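Local coordinates for protein phospholipase C-beta (PLC-beta) (Sepia officinalis, PDB 3QR0) that is a beta-class phospholipase C that combines PH, EF-hand, TIM-barrel and C2 domains in one chain and binds a calcium ion, at residues Q548-L553 with Q586-A591; D555-F560 with D637-S642. All coordinates share one frame; numbering follows the deposited sequence. Where two conformers were deposited one is given.

Interactions 1 and 2 lie about 10 Å apart, centre to centre, on the same side of the chain's centre. Their first segments follow each other along consecutive helices, 546-555 and 557-563, and their segments alternate in sequence. The two touch: F639 CE2 of interaction 2 packs on L553 O of interaction 1 at 3.5 Å, F560 CE2 lies 3.5 Å from A549 O, and P638 CB lies 3.5 Å from N590 O. L801, from the C-terminal region, meets L550 in one contact and F639 in the other. None of the calcium ligands, N339, E368, D370 and E417, belongs to either contact; interaction 1 packs within the Y half and interaction 2 sets the loop toward C2 against it.

Interaction 1: residues Q548-L553 with Q586-A591; sequences QALNKL and QIYWNA
The phenol oxygen of Y588 drives into the branch of L550, with OH only 3.2 Å from L550 CG. Both methyls of that leucine also touch the oxygen, CD2 at 3.4 Å and CD1 somewhat farther, so the fork straddles it and the two side chains cross at about a right angle. Along the same ring A549 CB approaches obliquely, 3.8 Å from Y588 CE1. One turn on, L553 divides its two methyls: CD1 meets A591 CB at 3.7 Å, while CD2 rests 3.9 Å from the carbonyl oxygen of I587 and close to I587 CG2. Its first torsion, with CG anti to the backbone N (chi1 -172°), extends the fork toward the opposite segment. The contact belongs to the Y half of the TIM barrel: helix 546-555 is part of the beta-alpha-beta crossover between the parallel strands 540-545 and 569-572, and the short helix 586-589 precedes the next strand, 595-596. Apolar packing carries the interface. Several neighbours surround the Y588 ring. I587 CG2 sits over the ring centre, 3.7 Å above the plane, Y583 meets the ring edge-to-face, and I571 of strand 569-572 touches both Y588 and A549. A591, which receives L553, is held by its backbone N bonding to Y588 O at 3.0 Å, and its own carbonyl accepts from N564 ND2. Farther out, L801 packs on L550 and F804 on I587, bringing the C-terminal region over this edge of the contact. A glycerol, probably from the crystallisation liquor, lies near I587. N590 ND2 ties the end of the second segment to G677 O.

Interaction 2: residues D555-F560 with D637-S642; sequences DNPEDF and DPFTES
D637 opens a type I beta turn that runs to T640, in the loop between helix 627-630 of the TIM-barrel region and strand 650-660 of the C2 region; the turn docks on the first turn of helix 557-563. The D637 carboxylate points with CG anti to the backbone N (chi1 -179°), which lays the side chain alongside P557, and OD1 lies 3.7 Å from P557 CG. That same oxygen folds back to accept from F639 N at 2.9 Å, with an N-H...O angle of 156°, an Asx turn in which the donor sits well out of the carboxylate plane, by 55°. D637 also crosses E558 obliquely: in one of the two deposited conformers of E558, its OE2 approaches D637 CB at 3.8 Å and D637 OD2 at 3.9 Å. Like charges so placed would probably repel, perhaps eased by R635, which touches E558 and forms a salt bridge with D559. P638 follows, presenting its ring CD to P557 CB at 4.0 Å, proline against proline. F639 then turns back toward the helix start and receives the same P557 CB at its ring edge, near the plane, 4.0 Å from CD2. L553 of helix 546-555 and R797 and A800 of helix 793-800 also touch this phenylalanine, so three elements converge on it, and R797 packs on P557 as well. T640 N closes the beta turn on D637 O. Beyond it the chain moves away from helix 557-563, and an ST turn takes over as S642 N donates to T640 OG1 at 3.2 Å, nearly straight.

Interaction 1: residues Q548-L553 with Q586-A591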
ATOM      1  N   GLN A 548      -8.113  17.009 -20.416  1.00 24.67           N
ATOM      2  CA  GLN A 548      -8.075  18.445 -20.108  1.00 24.83           C
ATOM      3  C   GLN A 548      -6.789  18.798 -19.378  1.00 24.55           C
ATOM      4  O   GLN A 548      -6.116  19.763 -19.735  1.00 24.72           O
ATOM      5  CB  GLN A 548      -9.280  18.886 -19.270  1.00 25.03           C
ATOM      6  CG  GLN A 548      -9.305  20.397 -18.954  1.00 24.92           C
ATOM      7  CD  GLN A 548     -10.554  20.837 -18.195  1.00 25.66           C
ATOM      8  OE1 GLN A 548     -11.072  20.103 -17.360  1.00 25.00           O
ATOM      9  NE2 GLN A 548     -11.029  22.049 -18.478  1.00 25.92           N
ATOM     10  N   ALA A 549      -6.460  18.010 -18.360  1.00 24.02           N
ATOM     11  CA  ALA A 549      -5.270  18.236 -17.542  1.00 23.88           C
ATOM     12  C   ALA A 549      -3.990  18.168 -18.374  1.00 24.18           C
ATOM     13  O   ALA A 549      -3.063  18.930 -18.129  1.00 24.43           O
ATOM     14  CB  ALA A 549      -5.215  17.238 -16.396  1.00 22.92           C
ATOM     15  N   LEU A 550      -3.951  17.263 -19.352  1.00 24.63           N
ATOM     16  CA  LEU A 550      -2.811  17.153 -20.274  1.00 25.25           C
ATOM     17  C   LEU A 550      -2.649  18.392 -21.152  1.00 26.25           C
ATOM     18  O   LEU A 550      -1.530  18.842 -21.386  1.00 26.14           O
ATOM     19  CB  LEU A 550      -2.945  15.912 -21.162  1.00 25.54           C
ATOM     20  CG  LEU A 550      -2.675  14.573 -20.480  1.00 25.61           C
ATOM     21  CD1 LEU A 550      -3.141  13.402 -21.349  1.00 26.43           C
ATOM     22  CD2 LEU A 550      -1.189  14.447 -20.143  1.00 25.80           C
ATOM     23  N   ASN A 551      -3.759  18.942 -21.640  1.00 26.85           N
ATOM     24  CA  ASN A 551      -3.711  20.202 -22.390  1.00 28.12           C
ATOM     25  C   ASN A 551      -3.155  21.362 -21.551  1.00 28.48           C
ATOM     26  O   ASN A 551      -2.353  22.154 -22.043  1.00 28.94           O
ATOM     27  CB  ASN A 551      -5.090  20.556 -22.959  1.00 28.60           C
ATOM     28  CG  ASN A 551      -5.493  19.654 -24.116  1.00 30.09           C
ATOM     29  OD1 ASN A 551      -4.636  19.114 -24.818  1.00 31.00           O
ATOM     30  ND2 ASN A 551      -6.801  19.481 -24.316  1.00 30.40           N
ATOM     31  N   LYS A 552      -3.570  21.456 -20.289  1.00 28.20           N
ATOM     32  CA  LYS A 552      -3.065  22.513 -19.407  1.00 28.48           C
ATOM     33  C   LYS A 552      -1.579  22.297 -19.096  1.00 28.36           C
ATOM     34  O   LYS A 552      -0.788  23.240 -19.119  1.00 28.60           O
ATOM     35  CB  LYS A 552      -3.864  22.574 -18.097  1.00 28.14           C
ATOM     36  CG  LYS A 552      -5.384  22.702 -18.247  1.00 28.61           C
ATOM     37  CD  LYS A 552      -5.819  23.704 -19.311  1.00 29.74           C
ATOM     38  CE  LYS A 552      -7.333  23.753 -19.416  1.00 29.81           C
ATOM     39  NZ  LYS A 552      -7.807  24.660 -20.499  1.00 31.89           N
ATOM     40  N   LEU A 553      -1.220  21.047 -18.809  1.00 27.97           N
ATOM     41  CA  LEU A 553       0.148  20.668 -18.485  1.00 28.23           C
ATOM     42  C   LEU A 553       1.101  20.980 -19.644  1.00 28.95           C
ATOM     43  O   LEU A 553       2.207  21.487 -19.437  1.00 28.98           O
ATOM     44  CB  LEU A 553       0.198  19.174 -18.142  1.00 27.79           C
ATOM     45  CG  LEU A 553       1.491  18.580 -17.594  1.00 28.30           C
ATOM     46  CD1 LEU A 553       1.948  19.318 -16.338  1.00 28.13           C
ATOM     47  CD2 LEU A 553       1.298  17.086 -17.312  1.00 27.68           C
ATOM     48  N   GLN A 586       2.317   9.817 -11.188  1.00 20.55           N
ATOM     49  CA  GLN A 586       3.426  10.774 -11.209  1.00 20.92           C
ATOM     50  C   GLN A 586       3.246  11.858 -12.279  1.00 21.40           C
ATOM     51  O   GLN A 586       3.654  12.996 -12.072  1.00 21.28           O
ATOM     52  CB  GLN A 586       4.774  10.065 -11.427  1.00 21.28           C
ATOM     53  CG  GLN A 586       5.419   9.495 -10.154  1.00 21.58           C
ATOM     54  CD  GLN A 586       4.834   8.165  -9.702  1.00 22.48           C
ATOM     55  OE1 GLN A 586       3.967   7.583 -10.365  1.00 21.77           O
ATOM     56  NE2 GLN A 586       5.311   7.676  -8.557  1.00 22.60           N
ATOM     57  N   ILE A 587       2.642  11.509 -13.420  1.00 21.57           N
ATOM     58  CA  ILE A 587       2.414  12.487 -14.490  1.00 22.06           C
ATOM     59  C   ILE A 587       1.781  13.759 -13.922  1.00 22.18           C
ATOM     60  O   ILE A 587       2.178  14.872 -14.271  1.00 22.51           O
ATOM     61  CB  ILE A 587       1.499  11.929 -15.614  1.00 22.24           C
ATOM     62  CG1 ILE A 587       2.210  10.814 -16.390  1.00 23.06           C
ATOM     63  CG2 ILE A 587       1.101  13.053 -16.589  1.00 22.10           C
ATOM     64  CD1 ILE A 587       1.281  10.000 -17.288  1.00 23.92           C
ATOM     65  N   TYR A 588       0.799  13.579 -13.038  1.00 21.72           N
ATOM     66  CA  TYR A 588       0.033  14.689 -12.486  1.00 21.44           C
ATOM     67  C   TYR A 588       0.560  15.159 -11.127  1.00 21.27           C
ATOM     68  O   TYR A 588       0.489  16.351 -10.822  1.00 21.24           O
ATOM     69  CB  TYR A 588      -1.456  14.316 -12.455  1.00 21.45           C
ATOM     70  CG  TYR A 588      -1.924  13.946 -13.848  1.00 21.51           C
ATOM     71  CD1 TYR A 588      -2.155  14.931 -14.800  1.00 22.14           C
ATOM     72  CD2 TYR A 588      -2.049  12.617 -14.237  1.00 21.36           C
ATOM     73  CE1 TYR A 588      -2.540  14.607 -16.088  1.00 22.67           C
ATOM     74  CE2 TYR A 588      -2.432  12.285 -15.526  1.00 21.90           C
ATOM     75  CZ  TYR A 588      -2.677  13.288 -16.443  1.00 22.14           C
ATOM     76  OH  TYR A 588      -3.057  12.976 -17.723  1.00 23.52           O
ATOM     77  N   TRP A 589       1.105  14.244 -10.327  1.00 20.89           N
ATOM     78  CA  TRP A 589       1.780  14.641  -9.083  1.00 21.15           C
ATOM     79  C   TRP A 589       2.966  15.568  -9.359  1.00 21.62           C
ATOM     80  O   TRP A 589       3.300  16.414  -8.518  1.00 21.86           O
ATOM     81  CB  TRP A 589       2.280  13.432  -8.289  1.00 20.80           C
ATOM     82  CG  TRP A 589       1.215  12.602  -7.670  1.00 20.32           C
ATOM     83  CD1 TRP A 589      -0.022  13.011  -7.256  1.00 20.78           C
ATOM     84  CD2 TRP A 589       1.306  11.215  -7.347  1.00 21.48           C
ATOM     85  NE1 TRP A 589      -0.717  11.954  -6.714  1.00 20.09           N
ATOM     86  CE2 TRP A 589       0.077  10.840  -6.754  1.00 20.73           C
ATOM     87  CE3 TRP A 589       2.303  10.249  -7.502  1.00 21.59           C
ATOM     88  CZ2 TRP A 589      -0.175   9.547  -6.322  1.00 21.32           C
ATOM     89  CZ3 TRP A 589       2.048   8.961  -7.070  1.00 21.88           C
ATOM     90  CH2 TRP A 589       0.822   8.624  -6.486  1.00 21.87           C
ATOM     91  N   ASN A 590       3.593  15.408 -10.527  1.00 21.81           N
ATOM     92  CA  ASN A 590       4.700  16.279 -10.949  1.00 22.41           C
ATOM     93  C   ASN A 590       4.277  17.741 -11.132  1.00 22.65           C
ATOM     94  O   ASN A 590       5.107  18.635 -11.020  1.00 23.27           O
ATOM     95  CB  ASN A 590       5.330  15.783 -12.260  1.00 22.49           C
ATOM     96  CG  ASN A 590       6.058  14.456 -12.110  1.00 22.86           C
ATOM     97  OD1 ASN A 590       6.534  14.098 -11.026  1.00 23.69           O
ATOM     98  ND2 ASN A 590       6.150  13.712 -13.212  1.00 22.59           N
ATOM     99  N   ALA A 591       2.998  17.971 -11.427  1.00 22.67           N
ATOM    100  CA  ALA A 591       2.440  19.324 -11.542  1.00 23.07           C
ATOM    101  C   ALA A 591       1.778  19.795 -10.235  1.00 23.11           C
ATOM    102  O   ALA A 591       1.155  20.861 -10.197  1.00 23.44           O
ATOM    103  CB  ALA A 591       1.437  19.379 -12.681  1.00 23.38           C
TER

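Interaction 2: residues D555-F560 with D637-S642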
ATOM      1  N   ASP A 555       0.434  23.161 -22.164  1.00 30.05           N
ATOM      2  CA  ASP A 555       0.366  24.582 -22.546  1.00 30.91           C
ATOM      3  C   ASP A 555       1.039  25.509 -21.536  1.00 30.56           C
ATOM      4  O   ASP A 555       1.735  26.449 -21.922  1.00 31.15           O
ATOM      5  CB  ASP A 555      -1.091  25.032 -22.734  1.00 31.22           C
ATOM      6  CG  ASP A 555      -1.711  24.499 -24.009  1.00 33.10           C
ATOM      7  OD1 ASP A 555      -0.960  24.079 -24.917  1.00 35.33           O
ATOM      8  OD2 ASP A 555      -2.960  24.506 -24.107  1.00 35.60           O
ATOM      9  N   ASN A 556       0.808  25.253 -20.252  1.00 29.67           N
ATOM     10  CA  ASN A 556       1.228  26.159 -19.185  1.00 29.63           C
ATOM     11  C   ASN A 556       1.654  25.399 -17.933  1.00 28.76           C
ATOM     12  O   ASN A 556       1.021  25.517 -16.880  1.00 28.50           O
ATOM     13  CB  ASN A 556       0.093  27.134 -18.871  1.00 29.88           C
ATOM     14  CG  ASN A 556      -0.112  28.152 -19.976  1.00 31.16           C
ATOM     15  OD1 ASN A 556       0.712  29.051 -20.163  1.00 33.92           O
ATOM     16  ND2 ASN A 556      -1.195  28.006 -20.721  1.00 30.06           N
ATOM     17  N   PRO A 557       2.747  24.622 -18.043  1.00 28.23           N
ATOM     18  CA  PRO A 557       3.152  23.736 -16.956  1.00 27.12           C
ATOM     19  C   PRO A 557       3.491  24.469 -15.653  1.00 26.72           C
ATOM     20  O   PRO A 557       3.085  24.018 -14.579  1.00 25.50           O
ATOM     21  CB  PRO A 557       4.392  23.022 -17.518  1.00 27.43           C
ATOM     22  CG  PRO A 557       4.871  23.863 -18.627  1.00 28.48           C
ATOM     23  CD  PRO A 557       3.678  24.565 -19.184  1.00 28.73           C
ATOM     24  N   GLU A 558       4.223  25.582 -15.756  0.50 26.79           N
ATOM     25  CA  GLU A 558       4.604  26.370 -14.580  0.50 26.51           C
ATOM     26  C   GLU A 558       3.387  26.951 -13.864  0.50 26.51           C
ATOM     27  O   GLU A 558       3.315  26.926 -12.633  0.50 26.01           O
ATOM     28  CB  GLU A 558       5.558  27.506 -14.963  0.50 27.15           C
ATOM     29  CG  GLU A 558       6.865  27.052 -15.588  0.50 26.45           C
ATOM     30  CD  GLU A 558       6.852  27.119 -17.101  0.50 25.92           C
ATOM     31  OE1 GLU A 558       5.755  27.087 -17.702  0.50 24.41           O
ATOM     32  OE2 GLU A 558       7.951  27.208 -17.692  0.50 25.76           O
ATOM     33  N   ASP A 559       2.434  27.468 -14.636  1.00 27.01           N
ATOM     34  CA  ASP A 559       1.194  28.010 -14.072  1.00 27.15           C
ATOM     35  C   ASP A 559       0.352  26.931 -13.379  1.00 26.28           C
ATOM     36  O   ASP A 559      -0.314  27.210 -12.380  1.00 25.35           O
ATOM     37  CB  ASP A 559       0.340  28.680 -15.150  1.00 28.03           C
ATOM     38  CG  ASP A 559       1.011  29.901 -15.775  1.00 29.95           C
ATOM     39  OD1 ASP A 559       1.972  30.449 -15.197  1.00 30.72           O
ATOM     40  OD2 ASP A 559       0.555  30.317 -16.860  1.00 32.64           O
ATOM     41  N   PHE A 560       0.391  25.706 -13.910  1.00 25.73           N
ATOM     42  CA  PHE A 560      -0.351  24.589 -13.325  1.00 25.41           C
ATOM     43  C   PHE A 560       0.203  24.302 -11.926  1.00 24.67           C
ATOM     44  O   PHE A 560      -0.557  24.173 -10.964  1.00 24.41           O
ATOM     45  CB  PHE A 560      -0.247  23.341 -14.215  1.00 25.43           C
ATOM     46  CG  PHE A 560      -1.416  22.385 -14.107  1.00 26.10           C
ATOM     47  CD1 PHE A 560      -2.305  22.411 -13.030  1.00 26.97           C
ATOM     48  CD2 PHE A 560      -1.596  21.413 -15.084  1.00 26.98           C
ATOM     49  CE1 PHE A 560      -3.363  21.514 -12.960  1.00 27.03           C
ATOM     50  CE2 PHE A 560      -2.651  20.509 -15.009  1.00 27.40           C
ATOM     51  CZ  PHE A 560      -3.532  20.560 -13.948  1.00 26.63           C
ATOM     52  N   ASP A 637       9.110  24.135 -13.836  1.00 30.62           N
ATOM     53  CA  ASP A 637       8.659  23.441 -15.034  1.00 30.31           C
ATOM     54  C   ASP A 637       8.952  21.946 -14.851  1.00 29.51           C
ATOM     55  O   ASP A 637      10.114  21.538 -14.878  1.00 29.13           O
ATOM     56  CB  ASP A 637       9.381  24.002 -16.268  1.00 31.12           C
ATOM     57  CG  ASP A 637       8.952  23.335 -17.567  1.00 31.56           C
ATOM     58  OD1 ASP A 637       8.099  22.421 -17.540  1.00 31.05           O
ATOM     59  OD2 ASP A 637       9.473  23.739 -18.630  1.00 33.40           O
ATOM     60  N   PRO A 638       7.902  21.127 -14.643  1.00 28.82           N
ATOM     61  CA  PRO A 638       8.111  19.690 -14.470  1.00 28.37           C
ATOM     62  C   PRO A 638       8.659  18.962 -15.699  1.00 28.58           C
ATOM     63  O   PRO A 638       9.036  17.804 -15.587  1.00 28.17           O
ATOM     64  CB  PRO A 638       6.713  19.165 -14.119  1.00 27.91           C
ATOM     65  CG  PRO A 638       5.782  20.192 -14.593  1.00 28.29           C
ATOM     66  CD  PRO A 638       6.490  21.489 -14.425  1.00 28.68           C
ATOM     67  N   PHE A 639       8.708  19.632 -16.850  1.00 29.34           N
ATOM     68  CA  PHE A 639       9.345  19.069 -18.040  1.00 29.85           C
ATOM     69  C   PHE A 639      10.828  19.425 -18.159  1.00 30.74           C
ATOM     70  O   PHE A 639      11.455  19.121 -19.172  1.00 31.10           O
ATOM     71  CB  PHE A 639       8.597  19.508 -19.299  1.00 30.06           C
ATOM     72  CG  PHE A 639       7.212  18.963 -19.383  1.00 29.38           C
ATOM     73  CD1 PHE A 639       6.995  17.654 -19.799  1.00 29.02           C
ATOM     74  CD2 PHE A 639       6.121  19.743 -19.031  1.00 28.60           C
ATOM     75  CE1 PHE A 639       5.722  17.142 -19.876  1.00 28.15           C
ATOM     76  CE2 PHE A 639       4.843  19.237 -19.102  1.00 28.20           C
ATOM     77  CZ  PHE A 639       4.640  17.933 -19.526  1.00 28.31           C
ATOM     78  N   THR A 640      11.387  20.060 -17.130  1.00 31.10           N
ATOM     79  CA  THR A 640      12.807  20.409 -17.126  1.00 32.13           C
ATOM     80  C   THR A 640      13.678  19.158 -17.234  1.00 32.63           C
ATOM     81  O   THR A 640      13.342  18.111 -16.681  1.00 31.78           O
ATOM     82  CB  THR A 640      13.206  21.194 -15.851  1.00 31.84           C
ATOM     83  OG1 THR A 640      14.590  21.542 -15.919  1.00 32.57           O
ATOM     84  CG2 THR A 640      12.966  20.372 -14.593  1.00 31.03           C
ATOM     85  N   GLU A 641      14.782  19.277 -17.969  1.00 34.17           N
ATOM     86  CA  GLU A 641      15.771  18.203 -18.092  1.00 35.00           C
ATOM     87  C   GLU A 641      17.079  18.574 -17.390  1.00 35.72           C
ATOM     88  O   GLU A 641      18.079  17.862 -17.508  1.00 35.82           O
ATOM     89  CB  GLU A 641      16.042  17.903 -19.568  1.00 36.05           C
ATOM     90  CG  GLU A 641      14.785  17.668 -20.393  1.00 37.29           C
ATOM     91  CD  GLU A 641      15.098  17.187 -21.791  1.00 40.52           C
ATOM     92  OE1 GLU A 641      15.596  16.047 -21.924  1.00 42.13           O
ATOM     93  OE2 GLU A 641      14.855  17.947 -22.758  1.00 41.76           O
ATOM     94  N   SER A 642      17.065  19.686 -16.657  1.00 36.08           N
ATOM     95  CA  SER A 642      18.250  20.182 -15.970  1.00 36.86           C
ATOM     96  C   SER A 642      17.982  20.272 -14.476  1.00 36.11           C
ATOM     97  O   SER A 642      16.830  20.209 -14.032  1.00 35.72           O
ATOM     98  CB  SER A 642      18.633  21.555 -16.518  1.00 37.63           C
ATOM     99  OG  SER A 642      17.556  22.464 -16.358  1.00 38.81           O
TER